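Local coordinates for protein Lem22 (Legionella pneumophila subsp. pneumophila ATCC 43290, PDB 5WD9) that is a Legionella effector of undetermined molecular activity, built as a small all-helical bundle and probably acting by binding other proteins, at residues R10-M15 with K64-S69; E16-K21 with L32-N37. All coordinates share one frame; numbering follows the deposited sequence. Where two conformers were deposited one is given.

In the fold
Three helices, 4-24, 28-52 and 58-87, make up nearly the whole chain, and the two contacts tie the first of them to each of the others. Contact 1 joins 10-15 to 64-69 on helix 58-87, running the same way; contact 2 joins the next turns, 16-21, to 32-37 on helix 28-52, running the opposite way. Their centres lie about 12 Å apart, and contact 2 is nested within the loop that contact 1 closes. The two meet where Tyr14 OH packs 3.4 Å from Asn37 CB. Contact 1 is buried, about 6 Å from the chain centre; contact 2, about 8 Å from it, is partly buried and more polar.

Contact 1: residues R10-M15 with K64-S69; sequences RLKEYM and KIEIRS
The helical segments 10-15 and 64-69 run in nearly the same direction, their axes 24° apart and 9.5 Å from each other at closest approach. The backbones come nearest at Lys12 and Ile67, whose CA atoms are 5.3 Å apart. Ile67 is the centre of the apolar contact and uses both branches. Its CG1 lies 3.8 Å from Lys12 CB, while CG2, anti to the backbone N, meets Met15 SD at 4.0 Å. Leu11 reaches in with CD2, which touches Ile67 CD1 at 4.0 Å; both Leu11 and Met15 cross the isoleucine at about a right angle. A branched residue suits this place because its two branches can touch residues of two successive turns, Leu11 and Met15. Lys12 closes the more exposed flank: bent at chi2 (-88°), its chain crosses Glu66 obliquely, with CE 3.5 Å from Glu66 OE1. The charges stay apart: Lys12 NZ is 4.5 Å from Glu66 OE1, beyond a salt bridge, and pairs instead with Glu16, one turn on. Leu11 also touches Glu41, and Ile67 touches His42, both on helix 28-52. This is the parallel first-to-third helix interface of an up-down-up three-helix bundle, apolar inside and charged along its margin.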
loop_
_atom_site.group_PDB
_atom_site.type_symbol
_atom_site.label_atom_id
_atom_site.label_comp_id
_atom_site.label_asym_id
_atom_site.label_seq_id
_atom_site.Cartn_x
_atom_site.Cartn_y
_atom_site.Cartn_z
ATOM N N ARG A 10 3.944 6.767 8.227
ATOM C CA ARG A 10 2.996 5.756 8.673
ATOM C C ARG A 10 2.486 4.928 7.509
ATOM O O ARG A 10 2.367 3.706 7.630
ATOM C CB ARG A 10 1.820 6.404 9.407
ATOM C CG ARG A 10 2.115 6.744 10.865
ATOM C CD ARG A 10 0.905 7.382 11.593
ATOM N NE ARG A 10 -0.357 6.757 11.214
ATOM C CZ ARG A 10 -1.529 7.379 11.200
ATOM N NH1 ARG A 10 -1.633 8.655 11.556
ATOM N NH2 ARG A 10 -2.601 6.728 10.802
ATOM N N LEU A 11 2.180 5.564 6.373
ATOM C CA LEU A 11 1.614 4.835 5.245
ATOM C C LEU A 11 2.624 3.840 4.695
ATOM O O LEU A 11 2.279 2.682 4.414
ATOM C CB LEU A 11 1.162 5.791 4.143
ATOM C CG LEU A 11 0.716 5.080 2.858
ATOM C CD1 LEU A 11 -0.525 4.250 3.082
ATOM C CD2 LEU A 11 0.513 6.085 1.739
ATOM N N LYS A 12 3.869 4.279 4.513
ATOM C CA LYS A 12 4.889 3.389 3.985
ATOM C C LYS A 12 4.992 2.144 4.846
ATOM O O LYS A 12 4.965 1.009 4.348
ATOM C CB LYS A 12 6.225 4.134 3.929
ATOM C CG LYS A 12 7.344 3.390 3.219
ATOM C CD LYS A 12 8.133 2.486 4.145
ATOM C CE LYS A 12 9.379 1.954 3.437
ATOM N NZ LYS A 12 10.095 0.938 4.247
ATOM N N GLU A 13 5.094 2.341 6.151
ATOM C CA GLU A 13 5.298 1.202 7.026
ATOM C C GLU A 13 4.032 0.376 7.176
ATOM O O GLU A 13 4.120 -0.848 7.306
ATOM C CB GLU A 13 5.865 1.665 8.356
ATOM C CG GLU A 13 7.220 2.300 8.157
ATOM C CD GLU A 13 7.928 2.601 9.442
ATOM O OE1 GLU A 13 7.465 2.149 10.512
ATOM O OE2 GLU A 13 8.967 3.287 9.363
ATOM N N TYR A 14 2.861 1.017 7.120
ATOM C CA TYR A 14 1.597 0.284 7.133
ATOM C C TYR A 14 1.510 -0.650 5.932
ATOM O O TYR A 14 1.192 -1.831 6.071
ATOM C CB TYR A 14 0.445 1.291 7.125
ATOM C CG TYR A 14 -0.927 0.662 7.131
ATOM C CD1 TYR A 14 -1.621 0.508 8.313
ATOM C CD2 TYR A 14 -1.539 0.240 5.956
ATOM C CE1 TYR A 14 -2.881 -0.056 8.326
ATOM C CE2 TYR A 14 -2.795 -0.329 5.972
ATOM C CZ TYR A 14 -3.451 -0.461 7.152
ATOM O OH TYR A 14 -4.711 -1.043 7.167
ATOM N N MET A 15 1.809 -0.131 4.745
ATOM C CA MET A 15 1.734 -0.954 3.542
ATOM C C MET A 15 2.740 -2.089 3.586
ATOM O O MET A 15 2.417 -3.225 3.228
ATOM C CB MET A 15 1.967 -0.099 2.300
ATOM C CG MET A 15 0.844 0.883 2.007
ATOM S SD MET A 15 1.175 1.867 0.529
ATOM C CE MET A 15 0.743 0.680 -0.751
ATOM N N LYS A 64 7.609 9.067 -0.981
ATOM C CA LYS A 64 6.713 8.809 -2.107
ATOM C C LYS A 64 7.283 7.744 -3.028
ATOM O O LYS A 64 6.552 6.881 -3.519
ATOM C CB LYS A 64 6.474 10.092 -2.901
ATOM C CG LYS A 64 5.487 11.059 -2.254
ATOM C CD LYS A 64 5.281 12.307 -3.123
ATOM C CE LYS A 64 4.741 11.934 -4.504
ATOM N NZ LYS A 64 4.446 13.141 -5.354
ATOM N N ILE A 65 8.592 7.776 -3.273
ATOM C CA ILE A 65 9.186 6.745 -4.114
ATOM C C ILE A 65 9.093 5.372 -3.443
ATOM O O ILE A 65 8.735 4.368 -4.083
ATOM C CB ILE A 65 10.633 7.134 -4.462
ATOM C CG1 ILE A 65 10.632 8.355 -5.383
ATOM C CG2 ILE A 65 11.359 5.956 -5.080
ATOM C CD1 ILE A 65 11.965 9.096 -5.444
ATOM N N GLU A 66 9.383 5.307 -2.138
ATOM C CA GLU A 66 9.255 4.044 -1.411
ATOM C C GLU A 66 7.824 3.525 -1.449
ATOM O O GLU A 66 7.588 2.322 -1.653
ATOM C CB GLU A 66 9.713 4.229 0.037
ATOM C CG GLU A 66 11.213 4.493 0.182
ATOM C CD GLU A 66 11.620 4.868 1.601
ATOM O OE1 GLU A 66 10.744 5.020 2.474
ATOM O OE2 GLU A 66 12.840 5.023 1.853
ATOM N N ILE A 67 6.855 4.423 -1.285
ATOM C CA ILE A 67 5.451 4.035 -1.290
ATOM C C ILE A 67 5.048 3.550 -2.668
ATOM O O ILE A 67 4.293 2.585 -2.801
ATOM C CB ILE A 67 4.588 5.222 -0.839
ATOM C CG1 ILE A 67 4.766 5.430 0.664
ATOM C CG2 ILE A 67 3.109 4.980 -1.160
ATOM C CD1 ILE A 67 4.374 6.789 1.124
ATOM N N ARG A 68 5.561 4.186 -3.723
ATOM C CA ARG A 68 5.172 3.776 -5.062
ATOM C C ARG A 68 5.598 2.338 -5.329
ATOM O O ARG A 68 4.854 1.564 -5.943
ATOM C CB ARG A 68 5.782 4.739 -6.076
ATOM C CG ARG A 68 5.593 4.297 -7.505
ATOM C CD ARG A 68 4.185 4.468 -7.991
ATOM N NE ARG A 68 4.065 3.965 -9.359
ATOM C CZ ARG A 68 2.961 4.036 -10.092
ATOM N NH1 ARG A 68 1.867 4.577 -9.587
ATOM N NH2 ARG A 68 2.954 3.554 -11.330
ATOM N N SER A 69 6.793 1.965 -4.885
ATOM C CA SER A 69 7.239 0.592 -5.075
ATOM C C SER A 69 6.312 -0.382 -4.362
ATOM O O SER A 69 5.964 -1.437 -4.911
ATOM C CB SER A 69 8.660 0.449 -4.542
ATOM O OG SER A 69 9.107 -0.893 -4.648
#

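Contact 2: residues E16-K21 with L32-N37; sequences EDQIAK and LKFLEN
One hydrogen bond crosses between the antiparallel segments, whose axes, 163° apart in direction, approach to 8.0 Å, and bonds within each helix extend it at both ends. Asn37 ND2 donates to Gln18 OE1 over 3.0 Å, nearly straight at 164° and in the planes of both amides. The glutamine, bent at chi2, turns NE2 back to the anti lone pair of Asp17 OD2; this bond is distinctly bent (138°), though close to the amide plane. Lys21 NZ takes the syn lone pair of Asp17 OD2 in a 2.7 Å salt bridge. Lys33 NZ donates to Asn37 OD1 from above the carbonyl plane, off its lone pairs. Aromatic packing comes from Phe34. Lys21 CB sits over its ring, 3.6 Å from the Phe34 centroid, in a CH-pi contact, while Gln18 OE1 lies at the edge, 3.4 Å from Phe34 CD1. Lysine suits this exposed border, its aliphatic part covering the ring and its ammonium group leading away to Asp17. The apolar part is looser: Ile19 CG1 and Leu35 CD2 are 4.5 Å apart. Held at both ends, the Gln18 amide has its flip fixed; Lys33 and the Asp17 carboxylate, tempered by Lys21, would be expected to strengthen the Asn37-Gln18 bond.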
loop_
_atom_site.group_PDB
_atom_site.type_symbol
_atom_site.label_atom_id
_atom_site.label_comp_id
_atom_site.label_asym_id
_atom_site.label_seq_id
_atom_site.Cartn_x
_atom_site.Cartn_y
_atom_site.Cartn_z
ATOM N N GLU A 16 3.972 -1.799 4.016
ATOM C CA GLU A 16 4.981 -2.848 4.095
ATOM C C GLU A 16 4.540 -3.943 5.055
ATOM O O GLU A 16 4.676 -5.136 4.755
ATOM C CB GLU A 16 6.321 -2.249 4.518
ATOM C CG GLU A 16 7.474 -3.234 4.477
ATOM C CD GLU A 16 8.820 -2.544 4.464
ATOM O OE1 GLU A 16 8.914 -1.423 3.914
ATOM O OE2 GLU A 16 9.782 -3.124 5.011
ATOM N N ASP A 17 3.978 -3.553 6.199
ATOM C CA ASP A 17 3.502 -4.507 7.192
ATOM C C ASP A 17 2.377 -5.366 6.635
ATOM O O ASP A 17 2.372 -6.587 6.806
ATOM C CB ASP A 17 3.022 -3.735 8.420
ATOM C CG ASP A 17 2.458 -4.625 9.484
ATOM O OD1 ASP A 17 3.263 -5.200 10.238
ATOM O OD2 ASP A 17 1.217 -4.751 9.576
ATOM N N GLN A 18 1.399 -4.746 5.979
ATOM C CA GLN A 18 0.277 -5.518 5.454
ATOM C C GLN A 18 0.699 -6.426 4.307
ATOM O O GLN A 18 0.219 -7.557 4.204
ATOM C CB GLN A 18 -0.839 -4.575 5.026
ATOM C CG GLN A 18 -1.407 -3.724 6.162
ATOM C CD GLN A 18 -2.086 -4.568 7.225
ATOM O OE1 GLN A 18 -3.212 -5.024 7.027
ATOM N NE2 GLN A 18 -1.414 -4.777 8.352
ATOM N N ILE A 19 1.595 -5.958 3.446
ATOM C CA ILE A 19 2.079 -6.790 2.349
ATOM C C ILE A 19 2.825 -7.996 2.901
ATOM O O ILE A 19 2.655 -9.127 2.423
ATOM C CB ILE A 19 2.945 -5.947 1.394
ATOM C CG1 ILE A 19 2.053 -4.991 0.604
ATOM C CG2 ILE A 19 3.787 -6.847 0.472
ATOM C CD1 ILE A 19 2.802 -3.847 -0.091
ATOM N N ALA A 20 3.630 -7.783 3.944
ATOM C CA ALA A 20 4.347 -8.894 4.563
ATOM C C ALA A 20 3.375 -9.903 5.165
ATOM O O ALA A 20 3.543 -11.119 5.001
ATOM C CB ALA A 20 5.325 -8.359 5.609
ATOM N N LYS A 21 2.331 -9.422 5.837
ATOM C CA LYS A 21 1.366 -10.342 6.431
ATOM C C LYS A 21 0.574 -11.083 5.362
ATOM O O LYS A 21 0.224 -12.258 5.546
ATOM C CB LYS A 21 0.435 -9.578 7.367
ATOM C CG LYS A 21 1.144 -9.149 8.642
ATOM C CD LYS A 21 0.381 -8.122 9.439
ATOM C CE LYS A 21 1.111 -7.835 10.740
ATOM N NZ LYS A 21 0.524 -6.628 11.364
ATOM N N LEU A 32 -6.112 -11.617 0.960
ATOM C CA LEU A 32 -6.839 -10.524 0.338
ATOM C C LEU A 32 -7.146 -9.422 1.333
ATOM O O LEU A 32 -7.045 -8.242 0.994
ATOM C CB LEU A 32 -8.127 -11.023 -0.313
ATOM C CG LEU A 32 -8.860 -9.931 -1.107
ATOM C CD1 LEU A 32 -7.988 -9.338 -2.213
ATOM C CD2 LEU A 32 -10.177 -10.459 -1.666
ATOM N N LYS A 33 -7.497 -9.777 2.570
ATOM C CA LYS A 33 -7.823 -8.743 3.538
ATOM C C LYS A 33 -6.616 -7.851 3.806
ATOM O O LYS A 33 -6.751 -6.627 3.862
ATOM C CB LYS A 33 -8.331 -9.370 4.833
ATOM C CG LYS A 33 -8.785 -8.333 5.845
ATOM C CD LYS A 33 -10.206 -7.852 5.545
ATOM C CE LYS A 33 -10.285 -6.325 5.462
ATOM N NZ LYS A 33 -9.496 -5.760 4.325
ATOM N N PHE A 34 -5.426 -8.434 3.955
ATOM C CA PHE A 34 -4.233 -7.621 4.191
ATOM C C PHE A 34 -3.914 -6.750 2.981
ATOM O O PHE A 34 -3.563 -5.569 3.128
ATOM C CB PHE A 34 -3.039 -8.519 4.521
ATOM C CG PHE A 34 -3.115 -9.157 5.874
ATOM C CD1 PHE A 34 -3.192 -8.375 7.022
ATOM C CD2 PHE A 34 -3.110 -10.538 6.007
ATOM C CE1 PHE A 34 -3.262 -8.953 8.272
ATOM C CE2 PHE A 34 -3.177 -11.121 7.258
ATOM C CZ PHE A 34 -3.247 -10.325 8.388
ATOM N N LEU A 35 -4.015 -7.319 1.778
ATOM C CA LEU A 35 -3.728 -6.547 0.575
ATOM C C LEU A 35 -4.739 -5.429 0.383
ATOM O O LEU A 35 -4.372 -4.313 -0.011
ATOM C CB LEU A 35 -3.688 -7.479 -0.638
ATOM C CG LEU A 35 -2.525 -8.477 -0.599
ATOM C CD1 LEU A 35 -2.696 -9.500 -1.712
ATOM C CD2 LEU A 35 -1.192 -7.765 -0.732
ATOM N N GLU A 36 -6.015 -5.699 0.666
ATOM C CA GLU A 36 -7.018 -4.652 0.545
ATOM C C GLU A 36 -6.806 -3.573 1.588
ATOM O O GLU A 36 -7.079 -2.402 1.315
ATOM C CB GLU A 36 -8.427 -5.240 0.611
ATOM C CG GLU A 36 -8.861 -5.932 -0.692
ATOM C CD GLU A 36 -8.929 -5.013 -1.927
ATOM O OE1 GLU A 36 -8.741 -3.778 -1.819
ATOM O OE2 GLU A 36 -9.167 -5.542 -3.036
ATOM N N ASN A 37 -6.325 -3.931 2.780
ATOM C CA ASN A 37 -5.987 -2.908 3.768
ATOM C C ASN A 37 -4.900 -1.990 3.237
ATOM O O ASN A 37 -5.005 -0.766 3.352
ATOM C CB ASN A 37 -5.501 -3.551 5.063
ATOM C CG ASN A 37 -6.604 -4.152 5.876
ATOM O OD1 ASN A 37 -7.792 -3.878 5.681
ATOM N ND2 ASN A 37 -6.211 -4.997 6.806
#